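Terminal oxygenase component of carbazole (Janthinobacterium sp., PDB 7BUG) serves as the terminal oxygenase of carbazole 1,9a-dioxygenase, adding both atoms of dioxygen to the angular C-9a and adjacent C-1 positions of carbazole. Local coordinates at residues 85-90 / 103-108; 44-49 / 53-58. All blocks are in the same frame, centred on the assembly; numbering follows the deposited sequence.

Contact 1: 85-90 / 103-108. With FES (Fe2/s2 (inorganic) cluster), chain D.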
loop_
_atom_site.group_PDB
_atom_site.type_symbol
_atom_site.label_atom_id
_atom_site.label_comp_id
_atom_site.label_asym_id
_atom_site.label_seq_id
_atom_site.Cartn_x
_atom_site.Cartn_y
_atom_site.Cartn_z
ATOM N N LYS A 85 -8.536 -26.540 30.364
ATOM C CA LYS A 85 -7.622 -25.572 31.018
ATOM C C LYS A 85 -6.260 -25.613 30.331
ATOM O O LYS A 85 -5.642 -24.560 30.137
ATOM C CB LYS A 85 -7.421 -26.009 32.484
ATOM C CG LYS A 85 -7.313 -24.891 33.490
ATOM C CD LYS A 85 -7.304 -25.344 34.957
ATOM C CE LYS A 85 -6.233 -26.377 35.277
ATOM N NZ LYS A 85 -6.137 -26.719 36.736
ATOM N N SER A 86 -5.774 -26.801 30.008
ATOM C CA SER A 86 -4.383 -27.019 29.581
ATOM C C SER A 86 -4.185 -26.875 28.073
ATOM O O SER A 86 -3.052 -27.035 27.658
ATOM C CB SER A 86 -3.871 -28.327 30.035
ATOM O OG SER A 86 -4.618 -29.372 29.480
ATOM N N THR A 87 -5.255 -26.669 27.312
ATOM C CA THR A 87 -5.115 -26.756 25.842
ATOM C C THR A 87 -5.774 -25.580 25.122
ATOM O O THR A 87 -6.608 -24.850 25.674
ATOM C CB THR A 87 -5.653 -28.065 25.246
ATOM O OG1 THR A 87 -7.053 -28.133 25.485
ATOM C CG2 THR A 87 -4.946 -29.287 25.807
ATOM N N ILE A 88 -5.449 -25.456 23.849
ATOM C CA ILE A 88 -6.234 -24.603 22.918
ATOM C C ILE A 88 -6.502 -25.438 21.674
ATOM O O ILE A 88 -5.583 -26.193 21.255
ATOM C CB ILE A 88 -5.532 -23.251 22.596
ATOM C CG1 ILE A 88 -6.384 -22.370 21.669
ATOM C CG2 ILE A 88 -4.131 -23.472 22.091
ATOM C CD1 ILE A 88 -5.920 -20.907 21.576
ATOM N N THR A 89 -7.692 -25.288 21.091
ATOM C CA THR A 89 -8.137 -26.043 19.914
ATOM C C THR A 89 -8.242 -25.032 18.766
ATOM O O THR A 89 -9.025 -24.052 18.907
ATOM C CB THR A 89 -9.489 -26.725 20.211
ATOM O OG1 THR A 89 -9.237 -27.686 21.238
ATOM C CG2 THR A 89 -10.106 -27.358 18.994
ATOM N N CYS A 90 -7.541 -25.270 17.682
ATOM C CA CYS A 90 -7.712 -24.406 16.485
ATOM C C CYS A 90 -9.177 -24.469 16.072
ATOM O O CYS A 90 -9.794 -25.564 16.036
ATOM C CB CYS A 90 -6.789 -24.860 15.376
ATOM S SG CYS A 90 -6.954 -23.804 13.921
ATOM N N VAL A 103 2.724 -29.338 22.297
ATOM C CA VAL A 103 2.529 -30.632 21.611
ATOM C C VAL A 103 1.103 -30.733 21.108
ATOM O O VAL A 103 0.119 -30.312 21.819
ATOM C CB VAL A 103 2.882 -31.800 22.556
ATOM C CG1 VAL A 103 2.434 -33.132 21.980
ATOM C CG2 VAL A 103 4.374 -31.799 22.867
ATOM N N LEU A 104 1.014 -31.180 19.877
ATOM C CA LEU A 104 -0.271 -31.546 19.249
ATOM C C LEU A 104 -0.777 -32.801 19.962
ATOM O O LEU A 104 -0.287 -33.903 19.630
ATOM C CB LEU A 104 -0.061 -31.780 17.765
ATOM C CG LEU A 104 -1.293 -32.118 16.957
ATOM C CD1 LEU A 104 -2.385 -31.054 17.002
ATOM C CD2 LEU A 104 -0.901 -32.437 15.529
ATOM N N CYS A 105 -1.747 -32.643 20.849
ATOM C CA CYS A 105 -2.139 -33.755 21.753
ATOM C C CYS A 105 -3.425 -34.426 21.286
ATOM O O CYS A 105 -3.695 -35.559 21.748
ATOM C CB CYS A 105 -2.223 -33.269 23.186
ATOM S SG CYS A 105 -3.555 -32.094 23.509
ATOM N N ASP A 106 -4.216 -33.787 20.433
ATOM C CA ASP A 106 -5.550 -34.293 20.029
ATOM C C ASP A 106 -5.895 -33.580 18.717
ATOM O O ASP A 106 -5.434 -32.454 18.498
ATOM C CB ASP A 106 -6.611 -34.050 21.095
ATOM C CG ASP A 106 -6.563 -35.045 22.242
ATOM O OD1 ASP A 106 -6.920 -36.234 21.989
ATOM O OD2 ASP A 106 -6.182 -34.623 23.389
ATOM N N ILE A 107 -6.715 -34.220 17.912
ATOM C CA ILE A 107 -7.374 -33.518 16.775
ATOM C C ILE A 107 -8.847 -33.898 16.757
ATOM O O ILE A 107 -9.144 -35.088 16.491
ATOM C CB ILE A 107 -6.719 -33.819 15.420
ATOM C CG1 ILE A 107 -5.222 -33.524 15.401
ATOM C CG2 ILE A 107 -7.462 -33.050 14.307
ATOM C CD1 ILE A 107 -4.514 -33.962 14.166
ATOM N N LEU A 108 -9.752 -32.976 17.064
ATOM C CA LEU A 108 -11.170 -33.362 17.271
ATOM C C LEU A 108 -11.772 -33.925 15.992
ATOM O O LEU A 108 -12.624 -34.815 16.073
ATOM C CB LEU A 108 -12.028 -32.223 17.823
ATOM C CG LEU A 108 -11.530 -31.536 19.100
ATOM C CD1 LEU A 108 -12.615 -30.642 19.669
ATOM C CD2 LEU A 108 -11.016 -32.482 20.152
HETATM FE FE1 FES D . -5.787 -25.158 12.456
HETATM FE FE2 FES D . -6.570 -26.726 10.396
HETATM S S1 FES D . -6.664 -27.186 12.585
HETATM S S2 FES D . -5.727 -24.651 10.269
#

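Contact 2: 44-49 / 53-58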
loop_
_atom_site.group_PDB
_atom_site.type_symbol
_atom_site.label_atom_id
_atom_site.label_comp_id
_atom_site.label_asym_id
_atom_site.label_seq_id
_atom_site.Cartn_x
_atom_site.Cartn_y
_atom_site.Cartn_z
ATOM N N LYS A 44 -4.390 -13.509 24.994
ATOM C CA LYS A 44 -4.157 -12.202 24.332
ATOM C C LYS A 44 -3.233 -12.453 23.157
ATOM O O LYS A 44 -2.311 -13.297 23.275
ATOM C CB LYS A 44 -3.544 -11.236 25.337
ATOM C CG LYS A 44 -4.451 -10.892 26.522
ATOM C CD LYS A 44 -5.590 -9.946 26.127
ATOM C CE LYS A 44 -6.566 -9.597 27.241
ATOM N NZ LYS A 44 -6.926 -10.791 28.044
ATOM N N THR A 45 -3.443 -11.733 22.052
ATOM C CA THR A 45 -2.596 -11.820 20.844
ATOM C C THR A 45 -1.663 -10.634 20.828
ATOM O O THR A 45 -2.076 -9.562 21.258
ATOM C CB THR A 45 -3.407 -11.561 19.575
ATOM O OG1 THR A 45 -4.084 -10.322 19.797
ATOM C CG2 THR A 45 -4.429 -12.615 19.306
ATOM N N LEU A 46 -0.462 -10.840 20.320
ATOM C CA LEU A 46 0.441 -9.710 20.085
ATOM C C LEU A 46 1.446 -10.156 19.031
ATOM O O LEU A 46 1.550 -11.344 18.743
ATOM C CB LEU A 46 1.091 -9.293 21.383
ATOM C CG LEU A 46 1.946 -10.375 22.038
ATOM C CD1 LEU A 46 3.403 -10.208 21.704
ATOM C CD2 LEU A 46 1.732 -10.331 23.532
ATOM N N LYS A 47 2.121 -9.193 18.455
ATOM C CA LYS A 47 3.201 -9.464 17.488
ATOM C C LYS A 47 4.520 -8.959 18.089
ATOM O O LYS A 47 4.609 -7.793 18.512
ATOM C CB LYS A 47 2.855 -8.835 16.143
ATOM C CG LYS A 47 3.911 -9.170 15.101
ATOM C CD LYS A 47 3.624 -8.554 13.728
ATOM C CE LYS A 47 2.684 -9.434 12.957
ATOM N NZ LYS A 47 2.443 -8.842 11.627
ATOM N N LEU A 48 5.541 -9.819 18.095
ATOM C CA LEU A 48 6.853 -9.544 18.683
ATOM C C LEU A 48 7.927 -10.026 17.714
ATOM O O LEU A 48 7.886 -11.205 17.302
ATOM C CB LEU A 48 6.958 -10.245 20.025
ATOM C CG LEU A 48 8.278 -10.105 20.749
ATOM C CD1 LEU A 48 8.661 -8.660 21.004
ATOM C CD2 LEU A 48 8.291 -10.898 22.040
ATOM N N LEU A 49 8.832 -9.134 17.318
ATOM C CA LEU A 49 9.911 -9.499 16.358
ATOM C C LEU A 49 9.290 -10.073 15.086
ATOM O O LEU A 49 9.881 -10.956 14.446
ATOM C CB LEU A 49 10.909 -10.463 17.016
ATOM C CG LEU A 49 12.105 -9.839 17.726
ATOM C CD1 LEU A 49 11.747 -8.811 18.752
ATOM C CD2 LEU A 49 13.004 -10.928 18.305
ATOM N N LEU A 53 1.996 -14.041 18.409
ATOM C CA LEU A 53 2.024 -14.898 19.591
ATOM C C LEU A 53 0.705 -14.814 20.349
ATOM O O LEU A 53 -0.020 -13.769 20.310
ATOM C CB LEU A 53 3.128 -14.426 20.528
ATOM C CG LEU A 53 4.539 -14.330 19.934
ATOM C CD1 LEU A 53 5.545 -13.851 20.954
ATOM C CD2 LEU A 53 4.975 -15.626 19.286
ATOM N N LEU A 54 0.437 -15.888 21.071
ATOM C CA LEU A 54 -0.703 -15.949 22.003
ATOM C C LEU A 54 -0.141 -16.137 23.400
ATOM O O LEU A 54 0.780 -16.968 23.577
ATOM C CB LEU A 54 -1.589 -17.148 21.711
ATOM C CG LEU A 54 -2.814 -16.919 20.857
ATOM C CD1 LEU A 54 -3.534 -18.247 20.744
ATOM C CD2 LEU A 54 -3.751 -15.861 21.454
ATOM N N VAL A 55 -0.640 -15.362 24.330
ATOM C CA VAL A 55 -0.275 -15.493 25.767
ATOM C C VAL A 55 -1.550 -15.827 26.520
ATOM O O VAL A 55 -2.575 -15.190 26.316
ATOM C CB VAL A 55 0.412 -14.246 26.318
ATOM C CG1 VAL A 55 0.769 -14.440 27.767
ATOM C CG2 VAL A 55 1.638 -13.881 25.506
ATOM N N ASN A 56 -1.445 -16.782 27.440
ATOM C CA ASN A 56 -2.582 -17.153 28.304
ATOM C C ASN A 56 -2.118 -17.253 29.757
ATOM O O ASN A 56 -0.933 -17.478 29.978
ATOM C CB ASN A 56 -3.196 -18.484 27.894
ATOM C CG ASN A 56 -4.628 -18.677 28.390
ATOM O OD1 ASN A 56 -5.234 -17.749 28.924
ATOM N ND2 ASN A 56 -5.202 -19.865 28.164
ATOM N N ARG A 57 -3.032 -17.009 30.678
ATOM C CA ARG A 57 -2.767 -17.210 32.121
ATOM C C ARG A 57 -3.595 -18.410 32.551
ATOM O O ARG A 57 -4.842 -18.355 32.392
ATOM C CB ARG A 57 -3.064 -15.935 32.921
ATOM C CG ARG A 57 -2.702 -16.121 34.392
ATOM C CD ARG A 57 -3.097 -14.876 35.130
ATOM N NE ARG A 57 -2.447 -13.629 34.745
ATOM C CZ ARG A 57 -1.215 -13.257 35.087
ATOM N NH1 ARG A 57 -0.414 -14.101 35.706
ATOM N NH2 ARG A 57 -0.741 -12.078 34.726
ATOM N N ILE A 58 -2.946 -19.425 33.097
ATOM C CA ILE A 58 -3.635 -20.706 33.444
ATOM C C ILE A 58 -3.156 -21.013 34.868
ATOM O O ILE A 58 -1.955 -21.275 35.043
ATOM C CB ILE A 58 -3.318 -21.825 32.476
ATOM C CG1 ILE A 58 -3.684 -21.445 31.030
ATOM C CG2 ILE A 58 -4.058 -23.082 32.877
ATOM C CD1 ILE A 58 -3.052 -22.342 30.024
#

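Contact 1: 85-90 / 103-108
Thr-87 and Cys-105 lie opposite each other with their CA atoms 8.6 Å apart, and Thr-89 and Ile-107 follow with CA atoms 8.1 Å apart, because strand 95-98 lies between strands 87-89 and 104-107 as the middle of a three-stranded antiparallel sheet, an order that makes the two outer strands run in the same sense. At this spacing the segments meet through side chains that reach over the middle strand from either side. The methyl CG2 of Thr-87 lies 3.9 Å from SG of Cys-105, whose CB leaves its CA toward segment 85-90. A classic beta bulge sets two residues, Cys-105 and Asp-106, against the single Thr-96 of the middle strand. The second meeting is at Thr-89, whose CG2 approaches CD1 of Leu-108 at 4.2 Å, the two side chains crossing at about a right angle. With CG2 anti to the backbone N (chi1 -65° for OG1), the hydroxyl stands beside that N, and OG1 of Thr-89 and OG1 of Thr-96 share a hydrogen bond; OG1 of Thr-87 is likewise paired, with OG1 of Thr-84. Each threonine thus settles its polar branch within the domain and presents its methyl across the sheet. A second subunit packs here too: its Ile-243 rests on Thr-89, its Thr-242 on Leu-108, and its Gly-244 N bonds OD2 of Asp-106. Directly after Thr-89, Cys-90 binds FE1 of the cluster through SG at 2.3 Å, an iron shared with SG of Cys-69. A small antiparallel sheet with a cysteine ligand at Cys-90, next along the chain from Thr-89, and with His-71 and His-93 also binding the cluster, is the cluster-binding subdomain of a Rieske [2Fe-2S] protein.

Contact 2: 44-49 / 53-58
Leu-46 and Val-55 slant across each other on one face of the hairpin formed by strands 44-48 and 51-58, with Leu-46 CD2 4.1 Å from Val-55 CG2. Leu-46 reaches this place because its CG sits between the backbone N and carbonyl carbon (chi1 61°), which swings the branch toward the partner strand. Its other methyl, CD1, lies 4.3 Å from CD1 of Leu-53, its directly paired neighbour. That same Leu-53 methyl also reaches Leu-48, touching CB at 4.0 Å, so this one methyl rests against both leucines of the facing strand. The opposite face is served by Thr-45 and Leu-54, a non-hydrogen-bonded pair: the threonine methyl CG2 meets Leu-54 CD2 at 4.0 Å. Leu-54 leans in far enough for CD2 to approach the carbonyl O of Lys-44 at 3.5 Å, having a chi1 of -97° that departs from the usual staggered values. Backbone bonds flank this pair on both sides. Lys-44 and Val-55 exchange two, as do Leu-46 and Leu-53, the straightest being Leu-53 N to Leu-46 O, 2.8 Å long with 174° at the hydrogen. Between them, CA-H groups of Thr-45 and Leu-54 point at the carbonyls of Leu-53 and Lys-44. Lys-44 makes its contact through backbone and CB, the latter 4.2 Å from Val-55 O, while its bent chain leads away and NZ hydrogen-bonds the carbonyl of Glu-42. The strand 44-48 is the outermost of a six-stranded antiparallel sheet, in which Leu-54 and Asn-56 bond onward to strand 61-66. The leucine-rich face is covered from within the same sheet: Leu-46 and Leu-48 pack on Val-32 of strand 28-32, Leu-48 and Leu-53 on Leu-137, and Val-55 on Ile-135 of strand 132-137.

How the contacts relate
Contacts 1 and 2 follow one another along the chain within the Rieske domain, their centres about 17 Å apart. Contact 1 belongs to the cluster-binding sheet and contact 2 to the larger one, and the two sheets meet where Ile-88 and Leu-54 touch, an apolar contact of CD1 on CD1 at 3.7 Å. Nearby, CD1 of Ile-58 packs on the backbone carbonyl O of Lys-85 at 3.4 Å. A salt bridge from Lys-85 NZ to Asp-59, just past segment 53-58, adds a polar link. Contact 1 supplies a cluster ligand directly, whereas contact 2 lies farther off: between nearest atoms, the Leu-54 side chain is about 11 Å from the cluster and about 9 Å from the side chains of Cys-90 and Cys-69.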